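Local coordinates for histidinol-phosphatase (Bordetella pertussis, PDB 3FVV), which probably dephosphorylates L-histidinol phosphate to L-histidinol, the direct precursor of histidine, as a magnesium-dependent phosphatase of the HAD-like superfamily, at residues P154-G159 against S187-P192; F9-T14 against L113-N118; H133-D138 against V162-W167. All coordinates share one frame; numbering follows the deposited sequence.

The three contacts gather around the probable active site of the HAD fold, where a sulfate, probably from the crystallisation liquor, is bound. Contact 2 holds the ion, between the loop after strand 5-9 and the end of strand 110-115. Contact 1, about 10 Å from contact 2 between centres, adds the neighbouring loops; Asp-190 OD2 comes within 3.3 Å of Asp-10 OD1, and Lys-160 of helix 158-170 has polar contacts with both acids and with the sulfate. Contact 3 packs the same helix on strand 133-142, which pairs with strand 110-115 through Leu-113 O and Ile-135 N, 2.7 Å apart. Ser-155 ties contact 1 to contact 3, its OG lying 2.9 Å from Ile-135 O.

Contact 1 (P154-G159 against S187-P192); sequences PSFREG and SVNDVP
Arg-157 and Asp-190 meet through two waters, which join one carboxylate oxygen to both polar ends of a single backbone residue. Water 1 accepts from Arg-157 N at 2.8 Å and donates to Asp-190 OD1; water 2 donates to Arg-157 O and, at 2.9 Å, to the same OD1. Arg-157 CA also makes a CA-H...O contact with Asn-189 O at 3.4 Å, nearly straight at 162°. The other carboxylate oxygen, Asp-190 OD2, bonds to Ser-185 and forms a salt bridge with Lys-160. In the HAD fold this is where the loop leading into helix 158-170, which carries Lys-160, faces the acidic loop after strand 180-185, an arrangement consistent with motifs III and IV of the family. Beyond the waters, the Arg-157 chain runs extended from CG to NE and brings an edge of its guanidinium to the Asn-189 amide, the two planes 69° apart. Phe-156 CZ lies 3.5 Å above the centre of the guanidinium of Arg-157, while Arg-157 CG lies over the Phe-156 ring toward its rim, and Tyr-51 of helix 37-53 touches both side chains. On the helix side, Pro-192, in the first turn of helix 191-196, sets its CB 4.0 Å from Glu-158 CA. Ser-187 OG accepts from Asn-189 N at 2.9 Å, an ST turn within the acidic loop.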
loop_
_atom_site.group_PDB
_atom_site.type_symbol
_atom_site.label_atom_id
_atom_site.label_comp_id
_atom_site.label_asym_id
_atom_site.label_seq_id
_atom_site.Cartn_x
_atom_site.Cartn_y
_atom_site.Cartn_z
ATOM N N PRO A 154 5.173 10.497 3.026
ATOM C CA PRO A 154 4.298 9.531 2.412
ATOM C C PRO A 154 5.066 8.386 1.757
ATOM O O PRO A 154 6.181 8.582 1.235
ATOM C CB PRO A 154 3.495 10.329 1.381
ATOM C CG PRO A 154 4.056 11.718 1.385
ATOM C CD PRO A 154 5.024 11.865 2.490
ATOM N N SER A 155 4.484 7.200 1.834
ATOM C CA SER A 155 5.064 6.000 1.239
ATOM C C SER A 155 4.544 5.888 -0.192
ATOM O O SER A 155 3.762 5.026 -0.558
ATOM C CB SER A 155 4.751 4.787 2.096
ATOM O OG SER A 155 5.639 3.757 1.747
ATOM N N PHE A 156 4.998 6.843 -0.985
ATOM C CA PHE A 156 4.497 7.027 -2.354
ATOM C C PHE A 156 5.624 7.526 -3.233
ATOM O O PHE A 156 6.349 8.453 -2.879
ATOM C CB PHE A 156 3.310 7.978 -2.364
ATOM C CG PHE A 156 2.736 8.229 -3.726
ATOM C CD1 PHE A 156 2.070 7.253 -4.391
ATOM C CD2 PHE A 156 2.844 9.502 -4.318
ATOM C CE1 PHE A 156 1.520 7.485 -5.679
ATOM C CE2 PHE A 156 2.282 9.780 -5.563
ATOM C CZ PHE A 156 1.609 8.748 -6.253
ATOM N N ARG A 157 5.780 6.862 -4.363
ATOM C CA ARG A 157 6.845 7.180 -5.281
ATOM C C ARG A 157 8.220 7.190 -4.596
ATOM O O ARG A 157 8.617 6.203 -3.989
ATOM C CB ARG A 157 6.551 8.512 -5.977
ATOM C CG ARG A 157 5.335 8.473 -6.801
ATOM C CD ARG A 157 5.277 9.673 -7.729
ATOM N NE ARG A 157 4.214 9.472 -8.719
ATOM C CZ ARG A 157 3.229 10.346 -9.007
ATOM N NH1 ARG A 157 3.152 11.541 -8.408
ATOM N NH2 ARG A 157 2.304 10.039 -9.929
ATOM N N GLU A 158 8.941 8.308 -4.697
ATOM C CA GLU A 158 10.274 8.400 -4.121
ATOM C C GLU A 158 10.198 8.280 -2.593
ATOM O O GLU A 158 11.178 7.939 -1.953
ATOM C CB GLU A 158 11.012 9.734 -4.490
ATOM C CG GLU A 158 10.640 10.420 -5.848
ATOM C CD GLU A 158 9.426 11.414 -5.736
ATOM O OE1 GLU A 158 9.500 12.433 -4.974
ATOM O OE2 GLU A 158 8.400 11.205 -6.442
ATOM N N GLY A 159 9.049 8.637 -1.997
ATOM C CA GLY A 159 8.869 8.471 -0.558
ATOM C C GLY A 159 8.989 7.030 -0.088
ATOM O O GLY A 159 9.389 6.783 1.057
ATOM N N SER A 187 3.295 -0.856 -10.764
ATOM C CA SER A 187 3.075 0.517 -11.218
ATOM C C SER A 187 4.339 1.292 -11.520
ATOM O O SER A 187 5.351 1.171 -10.807
ATOM C CB SER A 187 2.362 1.279 -10.113
ATOM O OG SER A 187 2.243 2.650 -10.433
ATOM N N VAL A 188 4.256 2.169 -12.526
ATOM C CA VAL A 188 5.376 3.015 -12.880
ATOM C C VAL A 188 5.658 3.991 -11.760
ATOM O O VAL A 188 6.782 4.464 -11.654
ATOM C CB VAL A 188 5.180 3.752 -14.240
ATOM C CG1 VAL A 188 6.333 4.690 -14.517
ATOM C CG2 VAL A 188 5.083 2.737 -15.393
ATOM N N ASN A 189 4.665 4.253 -10.894
ATOM C CA ASN A 189 4.882 5.049 -9.681
ATOM C C ASN A 189 5.995 4.507 -8.815
ATOM O O ASN A 189 6.642 5.250 -8.105
ATOM C CB ASN A 189 3.631 5.115 -8.810
ATOM C CG ASN A 189 2.566 6.113 -9.321
ATOM O OD1 ASN A 189 1.362 5.938 -9.068
ATOM N ND2 ASN A 189 2.996 7.160 -9.941
ATOM N N ASP A 190 6.191 3.200 -8.840
ATOM C CA ASP A 190 7.204 2.548 -7.993
ATOM C C ASP A 190 8.567 2.236 -8.645
ATOM O O ASP A 190 9.419 1.519 -8.057
ATOM C CB ASP A 190 6.627 1.274 -7.402
ATOM C CG ASP A 190 5.806 1.543 -6.141
ATOM O OD1 ASP A 190 6.056 2.613 -5.540
ATOM O OD2 ASP A 190 4.933 0.704 -5.773
ATOM N N VAL A 191 8.832 2.809 -9.804
ATOM C CA VAL A 191 10.165 2.685 -10.413
ATOM C C VAL A 191 11.255 3.143 -9.407
ATOM O O VAL A 191 12.307 2.541 -9.307
ATOM C CB VAL A 191 10.214 3.467 -11.765
ATOM C CG1 VAL A 191 11.737 3.690 -12.324
ATOM C CG2 VAL A 191 9.241 2.809 -12.812
ATOM N N PRO A 192 10.987 4.184 -8.597
ATOM C CA PRO A 192 12.041 4.554 -7.654
ATOM C C PRO A 192 12.514 3.452 -6.741
ATOM O O PRO A 192 13.732 3.155 -6.721
ATOM C CB PRO A 192 11.419 5.712 -6.877
ATOM C CG PRO A 192 10.585 6.410 -7.890
ATOM C CD PRO A 192 10.002 5.275 -8.752
HETATM O O HOH W 1 4.268 4.701 -5.151
HETATM O O HOH W 2 8.730 3.752 -5.316
#

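Contact 2 (F9-T14 against L113-N118); sequences FDLDHT and LVTATN. With SO4 (sulfate ion), chain C.
Asp-12 and Thr-117 cross at about a right angle, Thr-117 OG1 donating at 2.6 Å to Asp-12 OD2 on the syn side of the carboxylate. Asp-12 OD2 also lies 2.6 Å from sulfate O4, and OD1 bonds to Ser-20. The sequence DLDHT is the DxDxT signature of HAD motif I, and Thr-115 ends the neighbouring parallel strand as in motif II; by family analogy Asp-10 is probably the nucleophile. Its CG lies anti to the backbone N (chi1 -176°), on the sulfate side, and OD1 stands 2.9 Å from sulfate O1. Thr-14 OG1 donates to the anti lone pair of Asp-10 OD2. Thr-115 OG1 is likewise anti to its backbone N (chi1 175°), which leaves CG2 between N and the carbonyl carbon; OG1 donates to sulfate O1 at 2.9 Å and accepts from Thr-117 N in an ST turn. Leu-11 N and Asp-12 N donate to the same O1, and Lys-160 also binds the ion. Further back along the strands, Val-114 N bonds to Phe-9 O at 2.8 Å, and Leu-113 CD1 packs 3.9 Å from Leu-11 CB. Just past the strand, Ala-116 N points almost straight at sulfate O2, at 2.8 Å and 175°.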
loop_
_atom_site.group_PDB
_atom_site.type_symbol
_atom_site.label_atom_id
_atom_site.label_comp_id
_atom_site.label_asym_id
_atom_site.label_seq_id
_atom_site.Cartn_x
_atom_site.Cartn_y
_atom_site.Cartn_z
ATOM N N PHE A 9 7.065 -5.808 -0.513
ATOM C CA PHE A 9 5.869 -5.971 -1.297
ATOM C C PHE A 9 5.028 -4.721 -1.376
ATOM O O PHE A 9 4.624 -4.177 -0.373
ATOM C CB PHE A 9 5.056 -7.106 -0.702
ATOM C CG PHE A 9 5.822 -8.345 -0.542
ATOM C CD1 PHE A 9 5.978 -9.212 -1.608
ATOM C CD2 PHE A 9 6.429 -8.635 0.660
ATOM C CE1 PHE A 9 6.695 -10.355 -1.472
ATOM C CE2 PHE A 9 7.149 -9.795 0.831
ATOM C CZ PHE A 9 7.260 -10.681 -0.231
ATOM N N ASP A 10 4.739 -4.297 -2.588
ATOM C CA ASP A 10 3.632 -3.362 -2.843
ATOM C C ASP A 10 2.300 -4.061 -2.505
ATOM O O ASP A 10 2.210 -5.273 -2.526
ATOM C CB ASP A 10 3.668 -2.952 -4.333
ATOM C CG ASP A 10 2.597 -1.883 -4.685
ATOM O OD1 ASP A 10 2.564 -0.827 -3.970
ATOM O OD2 ASP A 10 1.792 -2.102 -5.623
ATOM N N LEU A 11 1.250 -3.317 -2.183
ATOM C CA LEU A 11 -0.047 -3.922 -1.895
ATOM C C LEU A 11 -1.060 -3.835 -3.051
ATOM O O LEU A 11 -1.433 -4.866 -3.631
ATOM C CB LEU A 11 -0.682 -3.305 -0.646
ATOM C CG LEU A 11 -2.047 -3.852 -0.244
ATOM C CD1 LEU A 11 -1.933 -5.291 0.094
ATOM C CD2 LEU A 11 -2.674 -3.034 0.988
ATOM N N ASP A 12 -1.484 -2.627 -3.401
ATOM C CA ASP A 12 -2.660 -2.484 -4.261
ATOM C C ASP A 12 -2.339 -2.917 -5.661
ATOM O O ASP A 12 -1.428 -2.398 -6.252
ATOM C CB ASP A 12 -3.212 -1.056 -4.197
ATOM C CG ASP A 12 -3.619 -0.660 -2.770
ATOM O OD1 ASP A 12 -4.316 -1.424 -2.083
ATOM O OD2 ASP A 12 -3.195 0.388 -2.287
ATOM N N HIS A 13 -3.065 -3.930 -6.143
ATOM C CA HIS A 13 -2.883 -4.517 -7.483
ATOM C C HIS A 13 -1.649 -5.373 -7.584
ATOM O O HIS A 13 -1.386 -5.925 -8.629
ATOM C CB HIS A 13 -2.857 -3.451 -8.561
ATOM C CG HIS A 13 -4.124 -2.669 -8.618
ATOM N ND1 HIS A 13 -5.319 -3.240 -8.979
ATOM C CD2 HIS A 13 -4.400 -1.384 -8.299
ATOM C CE1 HIS A 13 -6.277 -2.333 -8.914
ATOM N NE2 HIS A 13 -5.746 -1.196 -8.509
ATOM N N THR A 14 -0.900 -5.513 -6.501
ATOM C CA THR A 14 0.271 -6.409 -6.466
ATOM C C THR A 14 -0.108 -7.631 -5.655
ATOM O O THR A 14 -0.155 -8.713 -6.177
ATOM C CB THR A 14 1.489 -5.685 -5.814
ATOM O OG1 THR A 14 1.904 -4.641 -6.697
ATOM C CG2 THR A 14 2.676 -6.651 -5.551
ATOM N N LEU A 113 5.540 -4.857 3.924
ATOM C CA LEU A 113 4.578 -4.301 3.005
ATOM C C LEU A 113 4.835 -2.790 2.886
ATOM O O LEU A 113 4.906 -2.079 3.912
ATOM C CB LEU A 113 3.162 -4.629 3.491
ATOM C CG LEU A 113 1.944 -4.457 2.591
ATOM C CD1 LEU A 113 1.891 -5.424 1.425
ATOM C CD2 LEU A 113 0.634 -4.615 3.431
ATOM N N VAL A 114 5.022 -2.330 1.635
ATOM C CA VAL A 114 5.327 -0.931 1.370
ATOM C C VAL A 114 4.265 -0.336 0.461
ATOM O O VAL A 114 4.230 -0.639 -0.761
ATOM C CB VAL A 114 6.740 -0.764 0.716
ATOM C CG1 VAL A 114 7.159 0.722 0.801
ATOM C CG2 VAL A 114 7.772 -1.672 1.392
ATOM N N THR A 115 3.416 0.517 1.032
ATOM C CA THR A 115 2.193 0.928 0.373
ATOM C C THR A 115 1.798 2.379 0.669
ATOM O O THR A 115 1.930 2.847 1.792
ATOM C CB THR A 115 1.031 -0.039 0.805
ATOM O OG1 THR A 115 -0.207 0.406 0.254
ATOM C CG2 THR A 115 0.917 -0.095 2.318
ATOM N N ALA A 116 1.270 3.065 -0.354
ATOM C CA ALA A 116 0.763 4.430 -0.214
ATOM C C ALA A 116 -0.551 4.419 0.523
ATOM O O ALA A 116 -0.947 5.442 1.046
ATOM C CB ALA A 116 0.561 5.111 -1.561
ATOM N N THR A 117 -1.258 3.294 0.551
ATOM C CA THR A 117 -2.554 3.291 1.242
ATOM C C THR A 117 -2.268 3.381 2.762
ATOM O O THR A 117 -1.412 2.709 3.277
ATOM C CB THR A 117 -3.435 2.128 0.798
ATOM O OG1 THR A 117 -3.794 2.302 -0.588
ATOM C CG2 THR A 117 -4.757 2.036 1.628
ATOM N N ASN A 118 -2.983 4.259 3.450
ATOM C CA ASN A 118 -2.642 4.612 4.830
ATOM C C ASN A 118 -2.625 3.433 5.809
ATOM O O ASN A 118 -3.401 2.443 5.647
ATOM C CB ASN A 118 -3.516 5.785 5.317
ATOM C CG ASN A 118 -4.923 5.381 5.713
ATOM O OD1 ASN A 118 -5.111 4.837 6.801
ATOM N ND2 ASN A 118 -5.927 5.752 4.899
HETATM S S SO4 C . 0.116 0.999 -3.249
HETATM O O1 SO4 C . 0.118 -0.314 -2.498
HETATM O O2 SO4 C . 1.259 1.914 -2.865
HETATM O O3 SO4 C . 0.047 0.630 -4.654
HETATM O O4 SO4 C . -1.100 1.770 -2.947
#

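Contact 3 (H133-D138 against V162-W167); sequences HLIATD and VRVNQW
Bends at chi2 and chi3 turn CD and NE of Arg-163, and the guanidinium beyond them comes to Ala-136. Trp-167 has CG anti to its backbone N (chi1 161°), and its indole lies beside Ile-135 and His-133. The guanidinium grips Ala-136 O end-on with two nitrogens: NH1 donates at 2.9 Å, NH2 at 3.1 Å. Both reach the oxygen from the same face of its carbonyl plane, NH1 well above it and NH2 less tilted, while the oxygen itself lies near the guanidinium plane. Thr-153 O takes a further bond from NH1. Asp-138 OD2, 3.4 Å from Arg-163 NH2, is well out of that plane and pairs by charge alone; Asp-138 OD1 bonds to Ser-119. Water 4 accepts from Ala-136 N and Arg-163 NH2 and lies 2.8 Å from Asp-138 OD1.

Ile-135 and Arg-163 slide past each other in opposite directions, Ile-135 CG2 resting 3.4 Å from Arg-163 CB. Ile-135 CD1 comes within 4.1 Å of Val-164 CG2; its modelled approach to the Trp-167 indole is too close, its detail doubtful. Trp-167 CZ2 lies over a face of His-133, 3.6 Å from its CG; the two rings are oblique, their planes at 53°. Strand 133-136 and helix 162-167 have axes 9.0 Å apart and N-to-C directions 143° apart, nearer antiparallel than parallel. The helix covers one sheet face, where Trp-167 also touches Leu-6 and Leu-8 of strand 5-9, and helix 119-128 packs on Leu-134 and Ala-136 across the other, the layered alpha/beta architecture of the Rossmann-like HAD fold.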
loop_
_atom_site.group_PDB
_atom_site.type_symbol
_atom_site.label_atom_id
_atom_site.label_comp_id
_atom_site.label_asym_id
_atom_site.label_seq_id
_atom_site.Cartn_x
_atom_site.Cartn_y
_atom_site.Cartn_z
ATOM N N HIS A 133 6.076 -6.158 9.237
ATOM C CA HIS A 133 6.545 -4.752 9.047
ATOM C C HIS A 133 5.727 -4.089 7.991
ATOM O O HIS A 133 5.533 -4.673 6.898
ATOM C CB HIS A 133 8.010 -4.766 8.621
ATOM C CG HIS A 133 8.905 -5.360 9.670
ATOM N ND1 HIS A 133 9.185 -4.696 10.853
ATOM C CD2 HIS A 133 9.481 -6.576 9.769
ATOM C CE1 HIS A 133 9.922 -5.478 11.621
ATOM N NE2 HIS A 133 10.116 -6.625 10.983
ATOM N N LEU A 134 5.304 -2.862 8.271
ATOM C CA LEU A 134 4.455 -2.092 7.354
ATOM C C LEU A 134 5.077 -0.728 7.160
ATOM O O LEU A 134 5.329 -0.023 8.123
ATOM C CB LEU A 134 3.095 -1.857 7.970
ATOM C CG LEU A 134 2.105 -0.998 7.157
ATOM C CD1 LEU A 134 1.724 -1.624 5.830
ATOM C CD2 LEU A 134 0.875 -0.726 7.976
ATOM N N ILE A 135 5.275 -0.347 5.921
ATOM C CA ILE A 135 5.866 0.925 5.615
ATOM C C ILE A 135 4.824 1.626 4.732
ATOM O O ILE A 135 4.832 1.528 3.475
ATOM C CB ILE A 135 7.251 0.744 4.936
ATOM C CG1 ILE A 135 8.238 -0.049 5.837
ATOM C CG2 ILE A 135 7.862 2.099 4.589
ATOM C CD1 ILE A 135 9.333 -0.816 5.057
ATOM N N ALA A 136 3.895 2.293 5.412
ATOM C CA ALA A 136 2.713 2.906 4.784
ATOM C C ALA A 136 2.624 4.390 5.105
ATOM O O ALA A 136 3.196 4.847 6.065
ATOM C CB ALA A 136 1.397 2.212 5.265
ATOM N N THR A 137 1.894 5.152 4.286
ATOM C CA THR A 137 1.617 6.565 4.605
ATOM C C THR A 137 0.880 6.542 5.949
ATOM O O THR A 137 -0.017 5.720 6.165
ATOM C CB THR A 137 0.811 7.182 3.510
ATOM O OG1 THR A 137 1.633 7.143 2.345
ATOM C CG2 THR A 137 0.359 8.692 3.806
ATOM N N ASP A 138 1.312 7.384 6.867
ATOM C CA ASP A 138 0.775 7.365 8.207
ATOM C C ASP A 138 -0.136 8.543 8.425
ATOM O O ASP A 138 0.252 9.708 8.233
ATOM C CB ASP A 138 1.871 7.380 9.279
ATOM C CG ASP A 138 2.692 6.070 9.286
ATOM O OD1 ASP A 138 2.093 4.955 9.183
ATOM O OD2 ASP A 138 3.934 6.186 9.383
ATOM N N VAL A 162 12.768 6.647 0.654
ATOM C CA VAL A 162 13.085 7.298 1.922
ATOM C C VAL A 162 12.560 6.454 3.130
ATOM O O VAL A 162 13.312 6.090 4.036
ATOM C CB VAL A 162 12.504 8.761 1.916
ATOM C CG1 VAL A 162 12.661 9.491 3.268
ATOM C CG2 VAL A 162 13.167 9.567 0.806
ATOM N N ARG A 163 11.280 6.066 3.087
ATOM C CA ARG A 163 10.688 5.377 4.207
ATOM C C ARG A 163 11.345 4.021 4.453
ATOM O O ARG A 163 11.565 3.641 5.571
ATOM C CB ARG A 163 9.157 5.230 4.000
ATOM C CG ARG A 163 8.439 6.531 4.155
ATOM C CD ARG A 163 8.377 6.965 5.678
ATOM N NE ARG A 163 7.788 5.879 6.460
ATOM C CZ ARG A 163 6.476 5.637 6.563
ATOM N NH1 ARG A 163 5.603 6.402 5.964
ATOM N NH2 ARG A 163 6.025 4.582 7.230
ATOM N N VAL A 164 11.671 3.303 3.392
ATOM C CA VAL A 164 12.301 2.020 3.533
ATOM C C VAL A 164 13.679 2.242 4.172
ATOM O O VAL A 164 14.086 1.489 5.075
ATOM C CB VAL A 164 12.431 1.319 2.159
ATOM C CG1 VAL A 164 13.369 0.173 2.282
ATOM C CG2 VAL A 164 11.029 0.824 1.649
ATOM N N ASN A 165 14.435 3.245 3.709
ATOM C CA ASN A 165 15.799 3.446 4.286
ATOM C C ASN A 165 15.709 3.891 5.775
ATOM O O ASN A 165 16.467 3.385 6.654
ATOM C CB ASN A 165 16.662 4.363 3.427
ATOM C CG ASN A 165 17.033 3.739 2.061
ATOM O OD1 ASN A 165 16.982 4.417 1.001
ATOM N ND2 ASN A 165 17.401 2.475 2.079
ATOM N N GLN A 166 14.722 4.735 6.082
ATOM C CA GLN A 166 14.523 5.145 7.480
ATOM C C GLN A 166 14.167 3.959 8.343
ATOM O O GLN A 166 14.707 3.828 9.411
ATOM C CB GLN A 166 13.489 6.246 7.613
ATOM C CG GLN A 166 13.907 7.479 6.898
ATOM C CD GLN A 166 12.877 8.562 6.863
ATOM O OE1 GLN A 166 11.673 8.322 6.672
ATOM N NE2 GLN A 166 13.361 9.814 6.978
ATOM N N TRP A 167 13.281 3.068 7.865
ATOM C CA TRP A 167 12.904 1.892 8.642
ATOM C C TRP A 167 14.085 0.930 8.932
ATOM O O TRP A 167 14.284 0.485 10.057
ATOM C CB TRP A 167 11.732 1.197 7.946
ATOM C CG TRP A 167 11.511 -0.186 8.312
ATOM C CD1 TRP A 167 11.028 -0.658 9.486
ATOM C CD2 TRP A 167 11.741 -1.308 7.484
ATOM N NE1 TRP A 167 10.947 -2.040 9.443
ATOM C CE2 TRP A 167 11.380 -2.459 8.221
ATOM C CE3 TRP A 167 12.244 -1.465 6.200
ATOM C CZ2 TRP A 167 11.510 -3.738 7.720
ATOM C CZ3 TRP A 167 12.349 -2.752 5.694
ATOM C CH2 TRP A 167 11.998 -3.865 6.464
HETATM O O HOH W 3 7.475 2.526 8.916
HETATM O O HOH W 4 3.632 2.819 8.249
#